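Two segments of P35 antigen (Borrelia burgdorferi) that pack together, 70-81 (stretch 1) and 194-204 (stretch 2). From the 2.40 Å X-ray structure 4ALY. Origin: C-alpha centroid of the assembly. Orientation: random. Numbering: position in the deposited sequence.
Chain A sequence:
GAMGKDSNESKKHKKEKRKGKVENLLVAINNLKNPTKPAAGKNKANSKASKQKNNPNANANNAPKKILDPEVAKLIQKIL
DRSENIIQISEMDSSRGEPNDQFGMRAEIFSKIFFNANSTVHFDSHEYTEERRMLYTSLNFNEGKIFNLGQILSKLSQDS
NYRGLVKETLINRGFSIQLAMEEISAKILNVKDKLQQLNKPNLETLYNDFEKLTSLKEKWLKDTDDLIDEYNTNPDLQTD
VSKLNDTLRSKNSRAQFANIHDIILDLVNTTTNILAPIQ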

ATOM      1  N   PRO A  70      -0.030  -7.904 -33.302  1.00 60.36           N
ATOM      2  CA  PRO A  70       0.881  -6.791 -32.987  1.00 56.62           C
ATOM      3  C   PRO A  70       0.408  -5.996 -31.762  1.00 60.80           C
ATOM      4  O   PRO A  70       1.248  -5.529 -30.978  1.00 65.30           O
ATOM      5  N   GLU A  71      -0.913  -5.849 -31.622  1.00 55.08           N
ATOM      6  CA  GLU A  71      -1.539  -5.452 -30.361  1.00 60.94           C
ATOM      7  C   GLU A  71      -1.151  -6.415 -29.190  1.00 59.42           C
ATOM      8  O   GLU A  71      -0.739  -5.944 -28.111  1.00 61.67           O
ATOM      9  N   VAL A  72      -1.232  -7.735 -29.398  1.00 46.48           N
ATOM     10  CA  VAL A  72      -0.773  -8.701 -28.366  1.00 42.69           C
ATOM     11  C   VAL A  72       0.685  -8.457 -27.944  1.00 43.50           C
ATOM     12  O   VAL A  72       0.983  -8.456 -26.742  1.00 44.92           O
ATOM     13  N   ALA A  73       1.575  -8.216 -28.915  1.00 40.76           N
ATOM     14  CA  ALA A  73       3.004  -7.998 -28.625  1.00 37.88           C
ATOM     15  C   ALA A  73       3.238  -6.791 -27.722  1.00 39.16           C
ATOM     16  O   ALA A  73       4.061  -6.844 -26.814  1.00 38.43           O
ATOM     17  N   LYS A  74       2.490  -5.721 -27.995  1.00 43.04           N
ATOM     18  CA  LYS A  74       2.422  -4.515 -27.173  1.00 44.27           C
ATOM     19  C   LYS A  74       1.942  -4.771 -25.738  1.00 44.51           C
ATOM     20  O   LYS A  74       2.613  -4.329 -24.792  1.00 51.70           O
ATOM     21  N   LEU A  75       0.818  -5.482 -25.582  1.00 38.90           N
ATOM     22  CA  LEU A  75       0.277  -5.817 -24.274  1.00 37.66           C
ATOM     23  C   LEU A  75       1.293  -6.529 -23.417  1.00 39.93           C
ATOM     24  O   LEU A  75       1.420  -6.179 -22.262  1.00 43.53           O
ATOM     25  N   ILE A  76       1.985  -7.533 -23.963  1.00 38.67           N
ATOM     26  CA  ILE A  76       3.022  -8.267 -23.219  1.00 39.42           C
ATOM     27  C   ILE A  76       4.021  -7.226 -22.730  1.00 40.72           C
ATOM     28  O   ILE A  76       4.209  -7.051 -21.539  1.00 39.17           O
ATOM     29  N   GLN A  77       4.667  -6.559 -23.681  1.00 45.74           N
ATOM     30  CA  GLN A  77       5.617  -5.487 -23.422  1.00 48.13           C
ATOM     31  C   GLN A  77       5.158  -4.504 -22.335  1.00 43.86           C
ATOM     32  O   GLN A  77       5.912  -4.255 -21.442  1.00 39.24           O
ATOM     33  N   LYS A  78       3.938  -3.967 -22.414  1.00 42.95           N
ATOM     34  CA  LYS A  78       3.454  -2.977 -21.441  1.00 39.67           C
ATOM     35  C   LYS A  78       3.255  -3.589 -20.069  1.00 41.59           C
ATOM     36  O   LYS A  78       3.607  -2.983 -19.074  1.00 47.92           O
ATOM     37  N   ILE A  79       2.691  -4.788 -20.020  1.00 37.23           N
ATOM     38  CA  ILE A  79       2.617  -5.583 -18.799  1.00 36.19           C
ATOM     39  C   ILE A  79       3.985  -5.916 -18.170  1.00 40.43           C
ATOM     40  O   ILE A  79       4.158  -5.859 -16.937  1.00 35.24           O
ATOM     41  N   LEU A  80       4.953  -6.280 -19.016  1.00 44.28           N
ATOM     42  CA  LEU A  80       6.297  -6.588 -18.542  1.00 42.45           C
ATOM     43  C   LEU A  80       7.038  -5.346 -18.072  1.00 40.83           C
ATOM     44  O   LEU A  80       7.818  -5.460 -17.128  1.00 34.54           O
ATOM     45  N   ASP A  81       6.816  -4.200 -18.733  1.00 32.01           N
ATOM     46  CA  ASP A  81       7.370  -2.955 -18.257  1.00 35.23           C
ATOM     47  C   ASP A  81       6.763  -2.583 -16.865  1.00 39.16           C
ATOM     48  O   ASP A  81       7.525  -2.423 -15.913  1.00 36.41           O
ATOM     49  N   LYS A 194       6.471 -17.277 -20.971  1.00 50.29           N
ATOM     50  CA  LYS A 194       5.249 -17.957 -21.381  1.00 49.39           C
ATOM     51  C   LYS A 194       3.948 -17.120 -21.490  1.00 49.73           C
ATOM     52  O   LYS A 194       2.853 -17.680 -21.690  1.00 47.04           O
ATOM     53  N   LEU A 195       4.070 -15.795 -21.397  1.00 51.47           N
ATOM     54  CA  LEU A 195       2.918 -14.871 -21.545  1.00 49.87           C
ATOM     55  C   LEU A 195       2.341 -14.825 -22.968  1.00 51.68           C
ATOM     56  O   LEU A 195       1.144 -14.578 -23.130  1.00 51.75           O
ATOM     57  N   GLN A 196       3.176 -15.038 -23.992  1.00 48.93           N
ATOM     58  CA  GLN A 196       2.645 -15.149 -25.361  1.00 47.78           C
ATOM     59  C   GLN A 196       1.759 -16.397 -25.546  1.00 44.05           C
ATOM     60  O   GLN A 196       0.998 -16.459 -26.493  1.00 42.48           O
ATOM     61  N   GLN A 197       1.826 -17.349 -24.618  1.00 41.66           N
ATOM     62  CA  GLN A 197       0.941 -18.508 -24.653  1.00 42.34           C
ATOM     63  C   GLN A 197      -0.465 -18.184 -24.223  1.00 45.69           C
ATOM     64  O   GLN A 197      -1.329 -19.080 -24.223  1.00 45.60           O
ATOM     65  N   LEU A 198      -0.700 -16.927 -23.834  1.00 47.73           N
ATOM     66  CA  LEU A 198      -1.979 -16.556 -23.250  1.00 44.90           C
ATOM     67  C   LEU A 198      -2.953 -15.925 -24.220  1.00 44.57           C
ATOM     68  O   LEU A 198      -2.619 -15.138 -25.097  1.00 48.17           O
ATOM     69  N   ASN A 199      -4.177 -16.367 -24.054  1.00 49.69           N
ATOM     70  CA  ASN A 199      -5.373 -15.779 -24.590  1.00 48.78           C
ATOM     71  C   ASN A 199      -5.264 -14.230 -24.484  1.00 48.42           C
ATOM     72  O   ASN A 199      -4.680 -13.738 -23.509  1.00 49.54           O
ATOM     73  N   LYS A 200      -5.772 -13.449 -25.447  1.00 35.88           N
ATOM     74  CA  LYS A 200      -5.740 -12.015 -25.227  1.00 37.03           C
ATOM     75  C   LYS A 200      -6.798 -11.429 -24.234  1.00 39.68           C
ATOM     76  O   LYS A 200      -6.544 -10.381 -23.634  1.00 48.31           O
ATOM     77  N   PRO A 201      -7.967 -12.064 -24.052  1.00 38.67           N
ATOM     78  CA  PRO A 201      -8.766 -11.655 -22.857  1.00 39.17           C
ATOM     79  C   PRO A 201      -8.031 -11.645 -21.446  1.00 37.83           C
ATOM     80  O   PRO A 201      -8.151 -10.662 -20.692  1.00 37.31           O
ATOM     81  N   ASN A 202      -7.320 -12.728 -21.118  1.00 31.79           N
ATOM     82  CA  ASN A 202      -6.393 -12.807 -19.979  1.00 32.51           C
ATOM     83  C   ASN A 202      -5.295 -11.714 -19.927  1.00 32.46           C
ATOM     84  O   ASN A 202      -5.175 -10.987 -18.919  1.00 31.38           O
ATOM     85  N   LEU A 203      -4.495 -11.597 -20.996  1.00 32.10           N
ATOM     86  CA  LEU A 203      -3.575 -10.450 -21.162  1.00 31.50           C
ATOM     87  C   LEU A 203      -4.220  -9.083 -20.932  1.00 32.76           C
ATOM     88  O   LEU A 203      -3.571  -8.185 -20.410  1.00 36.20           O
ATOM     89  N   GLU A 204      -5.496  -8.928 -21.258  1.00 31.49           N
ATOM     90  CA  GLU A 204      -6.180  -7.636 -21.016  1.00 35.63           C
ATOM     91  C   GLU A 204      -6.496  -7.410 -19.549  1.00 32.07           C
ATOM     92  O   GLU A 204      -6.379  -6.293 -19.048  1.00 28.86           O
TER

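The contact is apolar at its centre and centres on Leu-203, Leu-75 and Ile-76. No hydrogen bond crosses between the stretches.

Leu-203 covers the most surface. Its CA-to-CB bond points toward the helix of stretch 1, and its rotamer is m, t. CD1 of Leu-203 lies 3.7 Å from CD1 of Ile-76 and 3.9 Å from CG1 of Val-72. The side chain therefore sits among residues one helical turn apart.

Leu-75 also points toward its partner. Its chi1 is off-well at -99°, and its chi2 is t. CD1 of Leu-75 is 3.8 Å from CB of Leu-203 and 3.5 Å from OE2 of Glu-204.

Ile-76 (m, m) leaves its backbone sideways, but its end comes nearer. Its CG2 lies 4.1 Å from CB of Leu-195, so this residue touches both Leu-195 and Leu-203. Leu-195 points toward the helix, with chi1 at -103° and chi2 p. Its CD2 meets CG2 of Ile-79 at 4.0 Å and CD2 of Leu-80 at 4.1 Å.

Charged groups lie at the margin. Lys-200 packs its CB 3.8 Å from CG2 of Val-72. Its NZ is 4.4 Å from OE2 of Glu-71, beyond a salt bridge. Within stretch 2, Lys-200 NZ forms a long salt bridge to Glu-204 OE2 at 4.0 Å.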

ATOM      1  CB  PRO A  70       0.865  -5.929 -34.250  1.00 47.45           C
ATOM      2  CG  PRO A  70      -0.153  -6.548 -35.158  1.00 47.95           C
ATOM      3  CD  PRO A  70      -0.311  -7.969 -34.741  1.00 54.29           C
ATOM      4  CB  GLU A  71      -3.050  -5.368 -30.529  1.00 61.52           C
ATOM      5  CG  GLU A  71      -3.703  -4.116 -29.961  1.00 68.48           C
ATOM      6  CD  GLU A  71      -4.944  -3.698 -30.759  1.00 70.98           C
ATOM      7  OE1 GLU A  71      -4.790  -3.390 -31.956  1.00 69.27           O
ATOM      8  OE2 GLU A  71      -6.070  -3.661 -30.204  1.00 71.12           O
ATOM      9  CB  VAL A  72      -1.033 -10.195 -28.745  1.00 38.73           C
ATOM     10  CG1 VAL A  72      -0.246 -11.185 -27.874  1.00 36.78           C
ATOM     11  CG2 VAL A  72      -2.511 -10.495 -28.639  1.00 36.00           C
ATOM     12  CB  ALA A  73       3.822  -7.880 -29.897  1.00 34.24           C
ATOM     13  CB  LYS A  74       1.538  -3.452 -27.843  1.00 44.05           C
ATOM     14  CG  LYS A  74       2.340  -2.417 -28.596  1.00 44.62           C
ATOM     15  CD  LYS A  74       1.692  -1.049 -28.480  1.00 53.39           C
ATOM     16  CE  LYS A  74       1.057  -0.633 -29.807  1.00 56.07           C
ATOM     17  NZ  LYS A  74       1.987  -0.785 -30.961  1.00 58.14           N
ATOM     18  CB  LEU A  75      -0.957  -6.698 -24.350  1.00 35.96           C
ATOM     19  CG  LEU A  75      -2.369  -6.134 -24.231  1.00 38.41           C
ATOM     20  CD1 LEU A  75      -3.347  -7.272 -24.438  1.00 38.27           C
ATOM     21  CD2 LEU A  75      -2.660  -5.502 -22.892  1.00 39.08           C
ATOM     22  CB  ILE A  76       3.821  -9.291 -24.083  1.00 37.48           C
ATOM     23  CG1 ILE A  76       2.949 -10.052 -25.118  1.00 40.94           C
ATOM     24  CG2 ILE A  76       4.631 -10.239 -23.216  1.00 39.79           C
ATOM     25  CD1 ILE A  76       2.190 -11.270 -24.651  1.00 32.65           C
ATOM     26  CB  GLN A  77       5.964  -4.729 -24.717  1.00 51.57           C
ATOM     27  CG  GLN A  77       7.270  -5.147 -25.373  1.00 53.76           C
ATOM     28  CD  GLN A  77       8.502  -4.605 -24.651  1.00 62.26           C
ATOM     29  OE1 GLN A  77       9.338  -5.377 -24.185  1.00 64.00           O
ATOM     30  NE2 GLN A  77       8.618  -3.272 -24.551  1.00 64.59           N
ATOM     31  CB  LYS A  78       2.132  -2.384 -21.867  1.00 41.82           C
ATOM     32  CG  LYS A  78       2.187  -1.095 -22.649  1.00 45.58           C
ATOM     33  CD  LYS A  78       0.762  -0.806 -23.105  1.00 53.79           C
ATOM     34  CE  LYS A  78       0.701   0.298 -24.152  1.00 55.33           C
ATOM     35  NZ  LYS A  78       1.050   1.609 -23.526  1.00 59.82           N
ATOM     36  CB  ILE A  79       1.867  -6.880 -19.081  1.00 34.01           C
ATOM     37  CG1 ILE A  79       0.369  -6.585 -19.264  1.00 30.58           C
ATOM     38  CG2 ILE A  79       2.154  -7.956 -18.012  1.00 33.08           C
ATOM     39  CD1 ILE A  79      -0.319  -7.683 -20.062  1.00 31.46           C
ATOM     40  CB  LEU A  80       7.133  -7.311 -19.599  1.00 44.78           C
ATOM     41  CG  LEU A  80       6.813  -8.786 -19.838  1.00 47.85           C
ATOM     42  CD1 LEU A  80       7.901  -9.428 -20.698  1.00 45.39           C
ATOM     43  CD2 LEU A  80       6.591  -9.517 -18.519  1.00 45.53           C
ATOM     44  CB  ASP A  81       7.201  -1.797 -19.263  1.00 36.49           C
ATOM     45  CG  ASP A  81       7.910  -2.047 -20.602  1.00 42.00           C
ATOM     46  OD1 ASP A  81       8.733  -3.017 -20.722  1.00 42.81           O
ATOM     47  OD2 ASP A  81       7.597  -1.284 -21.556  1.00 38.56           O
ATOM     48  CB  LYS A 194       5.042 -19.199 -20.518  1.00 49.94           C
ATOM     49  CG  LYS A 194       5.997 -20.325 -20.882  1.00 48.68           C
ATOM     50  CD  LYS A 194       6.334 -21.171 -19.676  1.00 51.02           C
ATOM     51  CE  LYS A 194       7.264 -20.413 -18.733  1.00 55.85           C
ATOM     52  NZ  LYS A 194       7.038 -20.851 -17.321  1.00 57.07           N
ATOM     53  CB  LEU A 195       3.268 -13.444 -21.096  1.00 45.56           C
ATOM     54  CG  LEU A 195       2.746 -12.976 -19.726  1.00 48.85           C
ATOM     55  CD1 LEU A 195       3.230 -13.873 -18.603  1.00 48.69           C
ATOM     56  CD2 LEU A 195       3.151 -11.532 -19.450  1.00 46.76           C
ATOM     57  CB  GLN A 196       3.727 -15.112 -26.428  1.00 49.61           C
ATOM     58  CG  GLN A 196       4.734 -16.241 -26.299  1.00 52.98           C
ATOM     59  CD  GLN A 196       6.038 -15.724 -25.770  1.00 61.47           C
ATOM     60  OE1 GLN A 196       6.065 -14.973 -24.779  1.00 62.12           O
ATOM     61  NE2 GLN A 196       7.137 -16.084 -26.442  1.00 62.38           N
ATOM     62  CB  GLN A 197       1.439 -19.614 -23.750  1.00 39.45           C
ATOM     63  CG  GLN A 197       2.573 -20.438 -24.320  1.00 40.63           C
ATOM     64  CD  GLN A 197       2.895 -21.609 -23.397  1.00 42.97           C
ATOM     65  OE1 GLN A 197       4.060 -21.945 -23.198  1.00 40.29           O
ATOM     66  NE2 GLN A 197       1.854 -22.205 -22.789  1.00 42.21           N
ATOM     67  CB  LEU A 198      -1.819 -15.689 -21.992  1.00 41.48           C
ATOM     68  CG  LEU A 198      -1.304 -16.286 -20.681  1.00 38.17           C
ATOM     69  CD1 LEU A 198      -1.123 -15.137 -19.708  1.00 36.90           C
ATOM     70  CD2 LEU A 198      -2.218 -17.339 -20.066  1.00 37.33           C
ATOM     71  CB  ASN A 199      -6.435 -16.391 -23.657  1.00 56.26           C
ATOM     72  CG  ASN A 199      -7.753 -15.704 -23.715  1.00 63.50           C
ATOM     73  OD1 ASN A 199      -8.423 -15.718 -24.737  1.00 75.98           O
ATOM     74  ND2 ASN A 199      -8.162 -15.132 -22.594  1.00 62.96           N
ATOM     75  CB  LYS A 200      -5.531 -11.147 -26.505  1.00 37.32           C
ATOM     76  CG  LYS A 200      -6.746 -10.316 -26.889  1.00 37.04           C
ATOM     77  CD  LYS A 200      -6.507  -8.915 -27.390  1.00 37.33           C
ATOM     78  CE  LYS A 200      -7.896  -8.358 -27.776  1.00 41.39           C
ATOM     79  NZ  LYS A 200      -8.029  -6.875 -27.900  1.00 40.15           N
ATOM     80  CB  PRO A 201      -9.938 -12.660 -22.883  1.00 38.60           C
ATOM     81  CG  PRO A 201     -10.149 -12.904 -24.356  1.00 37.53           C
ATOM     82  CD  PRO A 201      -8.810 -12.758 -25.048  1.00 37.61           C
ATOM     83  CB  ASN A 202      -5.733 -14.188 -19.981  1.00 33.38           C
ATOM     84  CG  ASN A 202      -6.743 -15.307 -19.743  1.00 35.85           C
ATOM     85  OD1 ASN A 202      -7.923 -15.042 -19.537  1.00 31.32           O
ATOM     86  ND2 ASN A 202      -6.269 -16.562 -19.726  1.00 37.64           N
ATOM     87  CB  LEU A 203      -2.854 -10.477 -22.499  1.00 31.10           C
ATOM     88  CG  LEU A 203      -1.997 -11.706 -22.801  1.00 33.82           C
ATOM     89  CD1 LEU A 203      -1.436 -11.624 -24.210  1.00 32.17           C
ATOM     90  CD2 LEU A 203      -0.850 -11.881 -21.818  1.00 33.89           C
ATOM     91  CB  GLU A 204      -7.518  -7.515 -21.820  1.00 37.24           C
ATOM     92  CG  GLU A 204      -7.341  -7.136 -23.275  1.00 43.67           C
ATOM     93  CD  GLU A 204      -6.710  -5.771 -23.451  1.00 50.67           C
ATOM     94  OE1 GLU A 204      -6.608  -5.014 -22.458  1.00 60.06           O
ATOM     95  OE2 GLU A 204      -6.306  -5.450 -24.584  1.00 55.07           O
TER